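Local coordinates for protein angel homolog 2 (Homo sapiens, PDB 6RW0) that acts as a 2',3'-cyclic phosphatase of the CCR4 family of deadenylases and probably binds the 3' untranslated regions of messenger RNAs, at residues Phe52-Tyr57 with Ala423-Glu428; His70-Cys75 with Thr354-Ser359; Cys139-Lys144 with Leu173-Gln178; Ser239-Pro244 with Ala360-Tyr365. All coordinates share one frame; numbering follows the deposited sequence.

In the fold
Contacts 1 and 3 lie in the body of the fold, centres about 13 Å apart: contact 1 zips two neighbouring strands of one mixed sheet, and contact 3 packs that sheet against the second. Contact 4 sits on the second sheet, its centre about 20 Å from that of contact 1, though the two just meet where Ser-56 OG packs on Tyr-365 O. Contact 2 lies further out, its centre about 17 Å from that of contact 4, and the two touch through strands 354-356 and 359-369. The bound magnesium ion lies near both, about 5 Å from the Tyr-72 side chain in contact 2 and about 8 Å from that of Val-363 in contact 4.

Contact 1: Phe52-Tyr57 with Ala423-Glu428; sequences FSVMSY and AKFRLE
Phe-52 and Phe-425 form a hydrogen-bonded pair of two neighbouring antiparallel strands. Phe-425 N donates to Phe-52 O at 2.8 Å, almost straight at 170°, and Phe-52 N returns a bond to Phe-425 O at 3.0 Å. Two residues along, Val-54 and Ala-423 repeat the pattern: Val-54 N binds Ala-423 O, and Ala-423 N binds Val-54 O, both at 2.9 Å. Ser-53 and Lys-424 form the non-hydrogen-bonded pair between them. There the backbones come close, with Ser-53 CA 3.1 Å from Ala-423 O in a CA-H...O contact.

The apolar contacts lie on the face that carries Phe-52, Val-54, Ala-423 and Phe-425. Phe-52 CG lies between backbone N and carbonyl carbon (chi1 66°), from where the ring reaches Phe-425 CB, which sits over one face, 4.2 Å from its centroid and displaced toward the rim, a CH-pi contact. The two rings meet obliquely, their planes 39° apart. Val-54 CG2 reaches the edge of the Phe-425 ring, in its plane, at 3.9 Å from CE2.

Val-54 also touches Cys-234 of strand 231-236, and the Phe-425 ring meets that of Tyr-368, both in the other sheet. On the far side, Ser-53 and Met-55 bond through the backbone to strand 100-107. This is an antiparallel pair inside one sheet of the two-sheet sandwich of the endonuclease/exonuclease/phosphatase fold, its apolar face turned to the second sheet.

Contact 2: His70-Cys75 with Thr354-Ser359; sequences HLYRHC and TCHSRS
The imidazole of His-356 has Leu-71 CD1 over one face, 4.2 Å from the ring centroid, and Ser-359 O over the opposite face, toward the rim. At its edge, in plane, ND1 accepts Arg-358 N at 3.1 Å, which fixes the ring's rotation. The Tyr-72 ring has Leu-71 CB over its centre and His-356 CB obliquely placed, 4.0 Å from CE1. On His-74, Cys-75 SG covers one face, while Ser-357 OG meets the ring edge, 2.8 Å from ND1, in a hydrogen bond that either atom could donate. His-74 CG lies between backbone N and carbonyl carbon (chi1 59°), and chi2 (-77°) turns the ND1 edge to the serine. Ser-357 N donates to Leu-71 O at 3.0 Å. Leu-71 CD2 packs on Arg-358 CD at 3.7 Å. An alanine at His-356 would probably leave the Leu-71 methyls without their ring partner and Arg-358 N without its acceptor. Tyr-72, its side chain about 5 Å from the bound magnesium ion, bonds Asp-417 through OH, and His-74 NE2 bonds Leu-409 O. The contact ties the loop between helices 62-67 and 82-96 to the turn linking the short, weakly bonded strand 354-356 to strand 359-369, beside helix 400-405, whose Trp-404 meets His-74 edge-to-face.

Contact 3: Cys139-Lys144 with Leu173-Gln178; sequences CAICFK and LVLLLQ
Ile-141 lies between Leu-173 and Leu-175, and it meets the two in different ways. Toward Leu-175 the side chains slide past each other in opposite directions, Ile-141 CG2 coming to 3.5 Å from Leu-175 CD1. Toward Leu-173 the approach is oblique. The chain of Ile-141 is extended at its second torsion (chi2 172°), which carries CD1 to 4.0 Å from Leu-173 CG and close over the backbone, 3.3 Å from Leu-173 O.

Two residues further along the strand, Phe-143 takes Leu-177 on one face of its ring. Leu-177 CD2 stands 3.9 Å from the ring centroid, offset toward the rim, in a CH-pi contact; the methyl lies nearest CD1 and CE1 of Phe-143. Leu-175 CD1 comes instead to the edge of that ring, near its plane, at 4.1 Å from Phe-143 CD1. That methyl is therefore shared, wedged between Ile-141 CG2 and the phenyl edge. An alanine at Ile-141 would probably open a gap between Leu-173 and Leu-175 and leave Leu-175 CD1 freer to move.

The strands run at 17° to each other with axes 7.8 Å apart at closest, each in its own sheet: Ile-141 and Phe-143 bond through the backbone to strand 124-130, and strand 171-179 pairs with 148-157 and 189-195. Ile-141 also reaches Val-191 and Asn-193 on strand 189-195. Every side chain that carries the contact is buried and apolar, so the two sheets are held together here by hydrophobic burial and close van der Waals fit; no hydrogen bond joins these two segments.

Contact 4: Ser239-Pro244 with Ala360-Tyr365; sequences SVPGSP and AITVDY
Tyr-365 has CG anti to its carbonyl carbon (chi1 -57°), and from there the ring runs out to Ser-239, where its hydroxyl donates to the carbonyl oxygen. In the facing loop, Ser-243 has OG between backbone N and carbonyl carbon (chi1 63°), near enough to bond Val-240 O at 2.7 Å.

The tyrosine bond is short, OH to Ser-239 O 2.7 Å. The acceptor lies at the edge of the ring and in its plane, while the hydroxyl approaches at a bent C=O...donor angle of 127°, tilted somewhat out of the carbonyl plane. Pro-241 CD packs 3.3 Å from the same hydroxyl oxygen. The backbones also meet in two CA-H...O contacts, Val-363 CA to Ser-239 O at 3.5 Å and Val-240 CA to Thr-362 O at 3.4 Å. Nearby, Pro-241 CG meets Thr-362 CG2 at 3.8 Å, and Val-240 CG1 meets Ile-361 CD1 at 3.9 Å, each pair of side chains crossing at about a right angle.

Val-240 O accepts from both N and OG of Ser-243, closing a type II turn, and that serine is also the N-cap of helix 244-251. Just after strand 231-236, Phe-237 pairs with Val-363 through the backbone. The magnesium ion lies about 8 Å from the Val-363 side chain, and neighbouring Asp-364 bonds His-418 ND1, consistent with the Asp-His arrangement known from active sites of the endonuclease/exonuclease/phosphatase family.

Contact 1: Phe52-Tyr57 with Ala423-Glu428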
# COMPACT_ATOMS: atom_id res chain seq x y z
N PHE A 52 18.24 5.18 0.18
CA PHE A 52 17.46 4.41 1.16
C PHE A 52 16.55 3.46 0.40
O PHE A 52 16.15 3.75 -0.69
CB PHE A 52 16.66 5.32 2.09
CG PHE A 52 15.57 6.11 1.42
CD1 PHE A 52 15.85 7.23 0.67
CD2 PHE A 52 14.26 5.70 1.52
CE1 PHE A 52 14.84 7.94 0.05
CE2 PHE A 52 13.25 6.41 0.90
CZ PHE A 52 13.54 7.53 0.17
N SER A 53 16.27 2.35 1.04
CA SER A 53 15.40 1.32 0.49
C SER A 53 14.09 1.23 1.27
O SER A 53 14.03 1.56 2.46
CB SER A 53 16.09 -0.04 0.50
OG SER A 53 16.50 -0.39 1.81
N VAL A 54 13.05 0.80 0.56
CA VAL A 54 11.69 0.70 1.08
C VAL A 54 11.10 -0.64 0.68
O VAL A 54 11.13 -1.00 -0.51
CB VAL A 54 10.78 1.82 0.53
CG1 VAL A 54 9.35 1.67 1.09
CG2 VAL A 54 11.33 3.19 0.84
N MET A 55 10.54 -1.32 1.65
CA MET A 55 9.85 -2.60 1.44
C MET A 55 8.36 -2.41 1.77
O MET A 55 8.10 -1.84 2.81
CB MET A 55 10.41 -3.68 2.35
CG MET A 55 9.61 -4.96 2.26
SD MET A 55 10.24 -6.23 3.37
CE MET A 55 11.54 -6.89 2.35
N SER A 56 7.45 -2.82 0.90
CA SER A 56 5.99 -2.81 1.15
C SER A 56 5.55 -4.27 1.18
O SER A 56 5.82 -4.95 0.22
CB SER A 56 5.24 -2.02 0.12
OG SER A 56 3.88 -1.94 0.47
N TYR A 57 4.93 -4.73 2.25
CA TYR A 57 4.60 -6.16 2.37
C TYR A 57 3.28 -6.35 3.13
O TYR A 57 3.24 -5.99 4.28
CB TYR A 57 5.74 -6.86 3.11
CG TYR A 57 5.81 -8.37 3.00
CD1 TYR A 57 4.98 -9.08 2.17
CD2 TYR A 57 6.77 -9.05 3.70
CE1 TYR A 57 5.08 -10.45 2.06
CE2 TYR A 57 6.89 -10.42 3.61
CZ TYR A 57 6.03 -11.13 2.79
OH TYR A 57 6.13 -12.48 2.69
N ALA A 423 12.23 -1.43 -3.21
CA ALA A 423 12.84 -0.44 -4.07
C ALA A 423 14.01 0.21 -3.36
O ALA A 423 13.99 0.37 -2.13
CB ALA A 423 11.83 0.66 -4.42
N LYS A 424 14.99 0.65 -4.14
CA LYS A 424 16.06 1.50 -3.63
C LYS A 424 15.97 2.86 -4.31
O LYS A 424 15.92 2.93 -5.55
CB LYS A 424 17.45 0.91 -3.86
CG LYS A 424 18.52 1.76 -3.18
CD LYS A 424 19.82 1.01 -2.94
CE LYS A 424 21.02 1.89 -3.24
NZ LYS A 424 22.27 1.39 -2.63
N PHE A 425 15.96 3.90 -3.50
CA PHE A 425 15.81 5.29 -3.97
C PHE A 425 17.06 6.12 -3.67
O PHE A 425 17.79 5.79 -2.77
CB PHE A 425 14.63 5.97 -3.27
CG PHE A 425 13.28 5.40 -3.61
CD1 PHE A 425 12.72 5.58 -4.86
CD2 PHE A 425 12.58 4.69 -2.67
CE1 PHE A 425 11.48 5.05 -5.15
CE2 PHE A 425 11.35 4.15 -2.98
CZ PHE A 425 10.80 4.34 -4.21
N ARG A 426 17.23 7.18 -4.43
CA ARG A 426 18.30 8.16 -4.21
C ARG A 426 17.67 9.54 -4.06
O ARG A 426 16.90 9.92 -4.91
CB ARG A 426 19.27 8.21 -5.39
CG ARG A 426 20.26 9.36 -5.29
CD ARG A 426 21.54 9.09 -6.05
NE ARG A 426 22.24 7.95 -5.53
CZ ARG A 426 23.09 7.22 -6.23
NH1 ARG A 426 23.38 7.56 -7.46
NH2 ARG A 426 23.64 6.15 -5.70
N LEU A 427 17.99 10.26 -3.00
CA LEU A 427 17.61 11.68 -2.88
C LEU A 427 18.88 12.46 -3.20
O LEU A 427 19.83 12.33 -2.47
CB LEU A 427 17.13 11.95 -1.46
CG LEU A 427 16.89 13.42 -1.15
CD1 LEU A 427 15.85 14.00 -2.07
CD2 LEU A 427 16.51 13.60 0.30
N GLU A 428 18.89 13.18 -4.30
CA GLU A 428 20.03 14.02 -4.67
C GLU A 428 20.04 15.27 -3.80
O GLU A 428 19.00 15.90 -3.59
CB GLU A 428 19.93 14.44 -6.13
CG GLU A 428 19.88 13.29 -7.11
CD GLU A 428 21.24 12.71 -7.42
OE1 GLU A 428 22.23 13.11 -6.75
OE2 GLU A 428 21.32 11.87 -8.33

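Contact 2: His70-Cys75 with Thr354-Ser359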
# COMPACT_ATOMS: atom_id res chain seq x y z
N HIS A 70 -11.30 -20.69 2.82
CA HIS A 70 -11.60 -21.12 1.46
C HIS A 70 -10.62 -20.57 0.43
O HIS A 70 -10.48 -21.15 -0.65
CB HIS A 70 -13.03 -20.71 1.10
CG HIS A 70 -13.25 -19.24 1.12
ND1 HIS A 70 -13.23 -18.50 2.29
CD2 HIS A 70 -13.45 -18.35 0.12
CE1 HIS A 70 -13.42 -17.22 2.00
NE2 HIS A 70 -13.56 -17.11 0.69
N LEU A 71 -9.94 -19.45 0.73
CA LEU A 71 -8.96 -18.88 -0.19
C LEU A 71 -7.65 -19.66 -0.18
O LEU A 71 -6.84 -19.48 -1.09
CB LEU A 71 -8.64 -17.45 0.22
CG LEU A 71 -9.82 -16.49 0.20
CD1 LEU A 71 -9.40 -15.11 0.68
CD2 LEU A 71 -10.47 -16.40 -1.17
N TYR A 72 -7.44 -20.50 0.84
CA TYR A 72 -6.15 -21.16 1.09
C TYR A 72 -6.26 -22.68 1.02
O TYR A 72 -5.37 -23.38 1.52
CB TYR A 72 -5.56 -20.68 2.43
CG TYR A 72 -5.56 -19.18 2.47
CD1 TYR A 72 -4.75 -18.44 1.59
CD2 TYR A 72 -6.42 -18.48 3.30
CE1 TYR A 72 -4.79 -17.07 1.58
CE2 TYR A 72 -6.46 -17.12 3.30
CZ TYR A 72 -5.65 -16.40 2.44
OH TYR A 72 -5.73 -15.03 2.45
N ARG A 73 -7.31 -23.09 0.35
CA ARG A 73 -7.51 -24.62 0.21
C ARG A 73 -6.34 -25.33 -0.53
O ARG A 73 -5.98 -26.54 -0.34
CB ARG A 73 -8.75 -24.88 -0.64
CG ARG A 73 -10.09 -24.81 0.05
CD ARG A 73 -11.23 -25.08 -0.96
NE ARG A 73 -11.05 -24.34 -2.21
CZ ARG A 73 -11.08 -24.87 -3.43
NH1 ARG A 73 -11.32 -26.16 -3.61
NH2 ARG A 73 -10.88 -24.08 -4.49
N HIS A 74 -5.64 -24.54 -1.36
CA HIS A 74 -4.55 -25.09 -2.16
C HIS A 74 -3.29 -25.32 -1.35
O HIS A 74 -2.37 -25.98 -1.85
CB HIS A 74 -4.26 -24.13 -3.31
CG HIS A 74 -3.86 -22.76 -2.86
ND1 HIS A 74 -4.77 -21.83 -2.40
CD2 HIS A 74 -2.65 -22.16 -2.78
CE1 HIS A 74 -4.14 -20.72 -2.07
NE2 HIS A 74 -2.85 -20.90 -2.29
N CYS A 75 -3.21 -24.80 -0.13
CA CYS A 75 -1.99 -24.83 0.67
C CYS A 75 -1.90 -26.10 1.49
O CYS A 75 -2.90 -26.59 2.02
CB CYS A 75 -2.02 -23.65 1.64
SG CYS A 75 -2.31 -22.08 0.87
N THR A 354 -0.16 -10.84 -5.54
CA THR A 354 -0.94 -11.71 -4.66
C THR A 354 -1.42 -12.89 -5.49
O THR A 354 -1.63 -12.76 -6.69
CB THR A 354 -2.10 -10.92 -4.03
OG1 THR A 354 -2.74 -11.71 -3.02
CG2 THR A 354 -3.15 -10.52 -5.05
N CYS A 355 -1.55 -14.06 -4.85
CA CYS A 355 -1.92 -15.27 -5.61
C CYS A 355 -2.50 -16.34 -4.68
O CYS A 355 -1.77 -17.20 -4.18
CB CYS A 355 -0.76 -15.85 -6.40
SG CYS A 355 -1.19 -17.31 -7.43
N HIS A 356 -3.83 -16.34 -4.54
CA HIS A 356 -4.49 -17.39 -3.78
C HIS A 356 -5.55 -18.08 -4.62
O HIS A 356 -5.57 -17.91 -5.85
CB HIS A 356 -5.02 -16.87 -2.43
CG HIS A 356 -6.00 -15.75 -2.53
ND1 HIS A 356 -7.11 -15.79 -3.33
CD2 HIS A 356 -6.05 -14.56 -1.87
CE1 HIS A 356 -7.80 -14.67 -3.19
NE2 HIS A 356 -7.18 -13.91 -2.30
N SER A 357 -6.42 -18.87 -4.01
CA SER A 357 -7.38 -19.72 -4.74
C SER A 357 -8.32 -18.90 -5.62
O SER A 357 -8.79 -19.44 -6.58
CB SER A 357 -8.15 -20.61 -3.81
OG SER A 357 -7.36 -21.69 -3.35
N ARG A 358 -8.62 -17.65 -5.28
CA ARG A 358 -9.61 -16.88 -6.07
C ARG A 358 -9.01 -15.65 -6.76
O ARG A 358 -9.76 -15.00 -7.45
CB ARG A 358 -10.76 -16.48 -5.15
CG ARG A 358 -11.53 -17.68 -4.62
CD ARG A 358 -12.79 -17.31 -3.86
NE ARG A 358 -13.78 -16.65 -4.69
CZ ARG A 358 -14.73 -17.27 -5.37
NH1 ARG A 358 -14.81 -18.59 -5.36
NH2 ARG A 358 -15.59 -16.57 -6.06
N SER A 359 -7.74 -15.33 -6.59
CA SER A 359 -7.18 -14.09 -7.17
C SER A 359 -5.68 -14.17 -7.45
O SER A 359 -4.98 -14.63 -6.60
CB SER A 359 -7.48 -12.94 -6.21
OG SER A 359 -7.17 -11.70 -6.77

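Contact 3: Cys139-Lys144 with Leu173-Gln178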
# COMPACT_ATOMS: atom_id res chain seq x y z
N CYS A 139 -1.82 -1.36 9.83
CA CYS A 139 -0.63 -0.96 9.09
C CYS A 139 0.49 -0.60 10.06
O CYS A 139 0.26 -0.01 11.12
CB CYS A 139 -0.90 0.28 8.26
SG CYS A 139 -2.01 0.08 6.89
N ALA A 140 1.71 -0.90 9.66
CA ALA A 140 2.88 -0.45 10.41
C ALA A 140 3.85 0.22 9.45
O ALA A 140 3.97 -0.19 8.29
CB ALA A 140 3.57 -1.60 11.14
N ILE A 141 4.50 1.27 9.92
CA ILE A 141 5.66 1.85 9.23
C ILE A 141 6.82 1.78 10.20
O ILE A 141 6.73 2.27 11.33
CB ILE A 141 5.43 3.29 8.75
CG1 ILE A 141 4.28 3.36 7.75
CG2 ILE A 141 6.70 3.80 8.07
CD1 ILE A 141 3.86 4.80 7.37
N CYS A 142 7.91 1.16 9.76
CA CYS A 142 9.09 0.95 10.58
C CYS A 142 10.29 1.50 9.81
O CYS A 142 10.31 1.48 8.58
CB CYS A 142 9.30 -0.55 10.83
SG CYS A 142 7.80 -1.44 11.35
N PHE A 143 11.28 2.01 10.51
CA PHE A 143 12.45 2.59 9.82
C PHE A 143 13.69 2.38 10.68
O PHE A 143 13.58 2.29 11.86
CB PHE A 143 12.20 4.07 9.51
CG PHE A 143 12.06 4.91 10.74
CD1 PHE A 143 10.83 5.21 11.28
CD2 PHE A 143 13.20 5.34 11.39
CE1 PHE A 143 10.75 5.96 12.43
CE2 PHE A 143 13.11 6.08 12.54
CZ PHE A 143 11.89 6.40 13.04
N LYS A 144 14.84 2.22 10.03
CA LYS A 144 16.09 2.00 10.78
C LYS A 144 16.40 3.29 11.53
O LYS A 144 16.51 4.30 10.89
CB LYS A 144 17.23 1.65 9.81
CG LYS A 144 17.11 0.27 9.19
CD LYS A 144 17.16 -0.84 10.19
CE LYS A 144 17.48 -2.18 9.57
NZ LYS A 144 18.87 -2.22 9.08
N LEU A 173 -1.45 5.43 7.57
CA LEU A 173 -0.45 5.97 8.49
C LEU A 173 0.57 6.74 7.67
O LEU A 173 0.99 6.27 6.61
CB LEU A 173 0.23 4.87 9.30
CG LEU A 173 1.21 5.32 10.37
CD1 LEU A 173 0.58 6.16 11.44
CD2 LEU A 173 1.86 4.07 10.98
N VAL A 174 0.93 7.93 8.14
CA VAL A 174 1.88 8.80 7.45
C VAL A 174 2.93 9.22 8.46
O VAL A 174 2.60 9.78 9.51
CB VAL A 174 1.20 10.03 6.83
CG1 VAL A 174 2.22 10.88 6.10
CG2 VAL A 174 0.06 9.60 5.90
N LEU A 175 4.20 8.95 8.17
CA LEU A 175 5.29 9.42 9.00
C LEU A 175 6.06 10.50 8.25
O LEU A 175 6.17 10.45 7.02
CB LEU A 175 6.28 8.30 9.37
CG LEU A 175 5.76 7.05 10.08
CD1 LEU A 175 6.93 6.22 10.63
CD2 LEU A 175 4.76 7.34 11.18
N LEU A 176 6.59 11.45 8.99
CA LEU A 176 7.54 12.40 8.45
C LEU A 176 8.89 12.09 9.09
O LEU A 176 8.99 12.08 10.32
CB LEU A 176 7.11 13.84 8.72
CG LEU A 176 7.93 14.85 7.93
CD1 LEU A 176 7.71 14.78 6.41
CD2 LEU A 176 7.61 16.25 8.43
N LEU A 177 9.86 11.77 8.26
CA LEU A 177 11.19 11.29 8.70
C LEU A 177 12.29 12.26 8.28
O LEU A 177 12.20 12.79 7.22
CB LEU A 177 11.48 9.93 8.07
CG LEU A 177 10.48 8.82 8.35
CD1 LEU A 177 10.91 7.55 7.66
CD2 LEU A 177 10.32 8.57 9.83
N GLN A 178 13.30 12.45 9.11
CA GLN A 178 14.45 13.31 8.78
C GLN A 178 15.63 12.39 8.49
O GLN A 178 16.05 11.70 9.39
CB GLN A 178 14.77 14.26 9.93
CG GLN A 178 15.91 15.20 9.58
CD GLN A 178 15.59 16.07 8.40
OE1 GLN A 178 14.50 16.59 8.28
NE2 GLN A 178 16.52 16.19 7.48

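Contact 4: Ser239-Pro244 with Ala360-Tyr365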
# COMPACT_ATOMS: atom_id res chain seq x y z
N SER A 239 -6.65 -2.51 -5.88
CA SER A 239 -6.99 -1.96 -7.18
C SER A 239 -5.86 -2.34 -8.12
O SER A 239 -4.70 -2.38 -7.70
CB SER A 239 -7.07 -0.43 -7.12
OG SER A 239 -8.05 -0.00 -6.19
N VAL A 240 -6.21 -2.60 -9.37
CA VAL A 240 -5.26 -3.17 -10.32
C VAL A 240 -4.67 -2.13 -11.28
O VAL A 240 -5.21 -1.03 -11.43
CB VAL A 240 -5.87 -4.34 -11.11
CG1 VAL A 240 -6.46 -5.38 -10.16
CG2 VAL A 240 -6.91 -3.83 -12.08
N PRO A 241 -3.55 -2.45 -11.93
CA PRO A 241 -2.94 -1.49 -12.85
C PRO A 241 -3.89 -1.08 -13.96
O PRO A 241 -4.62 -1.90 -14.53
CB PRO A 241 -1.71 -2.24 -13.38
CG PRO A 241 -1.36 -3.19 -12.24
CD PRO A 241 -2.71 -3.66 -11.75
N GLY A 242 -3.89 0.22 -14.25
CA GLY A 242 -4.74 0.75 -15.29
C GLY A 242 -6.17 0.99 -14.88
O GLY A 242 -6.94 1.52 -15.68
N SER A 243 -6.55 0.61 -13.67
CA SER A 243 -7.90 0.89 -13.20
C SER A 243 -8.08 2.39 -13.03
O SER A 243 -7.10 3.14 -12.94
CB SER A 243 -8.13 0.21 -11.86
OG SER A 243 -7.26 0.70 -10.84
N PRO A 244 -9.33 2.86 -12.95
CA PRO A 244 -9.53 4.30 -12.68
C PRO A 244 -8.81 4.79 -11.43
O PRO A 244 -8.23 5.88 -11.44
CB PRO A 244 -11.05 4.42 -12.58
CG PRO A 244 -11.56 3.34 -13.51
CD PRO A 244 -10.59 2.18 -13.30
N ALA A 360 -5.24 -13.68 -8.60
CA ALA A 360 -3.82 -13.47 -8.89
C ALA A 360 -3.68 -12.19 -9.72
O ALA A 360 -3.90 -12.20 -10.93
CB ALA A 360 -3.21 -14.66 -9.63
N ILE A 361 -3.30 -11.10 -9.05
CA ILE A 361 -3.33 -9.76 -9.62
C ILE A 361 -2.27 -8.92 -8.91
O ILE A 361 -1.73 -9.30 -7.87
CB ILE A 361 -4.73 -9.09 -9.48
CG1 ILE A 361 -5.22 -9.17 -8.02
CG2 ILE A 361 -5.75 -9.69 -10.46
CD1 ILE A 361 -6.57 -8.50 -7.78
N THR A 362 -1.97 -7.75 -9.47
CA THR A 362 -1.24 -6.72 -8.74
C THR A 362 -2.26 -5.84 -8.02
O THR A 362 -3.14 -5.27 -8.66
CB THR A 362 -0.40 -5.84 -9.68
OG1 THR A 362 0.81 -6.51 -10.06
CG2 THR A 362 -0.00 -4.52 -8.99
N VAL A 363 -2.14 -5.75 -6.69
CA VAL A 363 -2.89 -4.79 -5.88
C VAL A 363 -1.99 -3.99 -4.95
O VAL A 363 -2.46 -3.09 -4.27
CB VAL A 363 -4.01 -5.47 -5.06
CG1 VAL A 363 -5.08 -5.99 -5.98
CG2 VAL A 363 -3.44 -6.56 -4.15
N ASP A 364 -0.71 -4.35 -4.89
CA ASP A 364 0.26 -3.68 -4.02
C ASP A 364 1.17 -2.79 -4.85
O ASP A 364 1.53 -3.15 -5.98
CB ASP A 364 1.13 -4.71 -3.31
CG ASP A 364 0.32 -5.69 -2.49
OD1 ASP A 364 -0.12 -5.31 -1.38
OD2 ASP A 364 0.09 -6.83 -2.96
N TYR A 365 1.53 -1.63 -4.29
CA TYR A 365 2.32 -0.64 -5.01
C TYR A 365 3.30 0.06 -4.08
O TYR A 365 3.07 0.20 -2.88
CB TYR A 365 1.41 0.45 -5.60
CG TYR A 365 0.36 -0.11 -6.53
CD1 TYR A 365 0.63 -0.28 -7.87
CD2 TYR A 365 -0.88 -0.51 -6.06
CE1 TYR A 365 -0.30 -0.81 -8.73
CE2 TYR A 365 -1.82 -1.06 -6.92
CZ TYR A 365 -1.52 -1.21 -8.25
OH TYR A 365 -2.44 -1.76 -9.09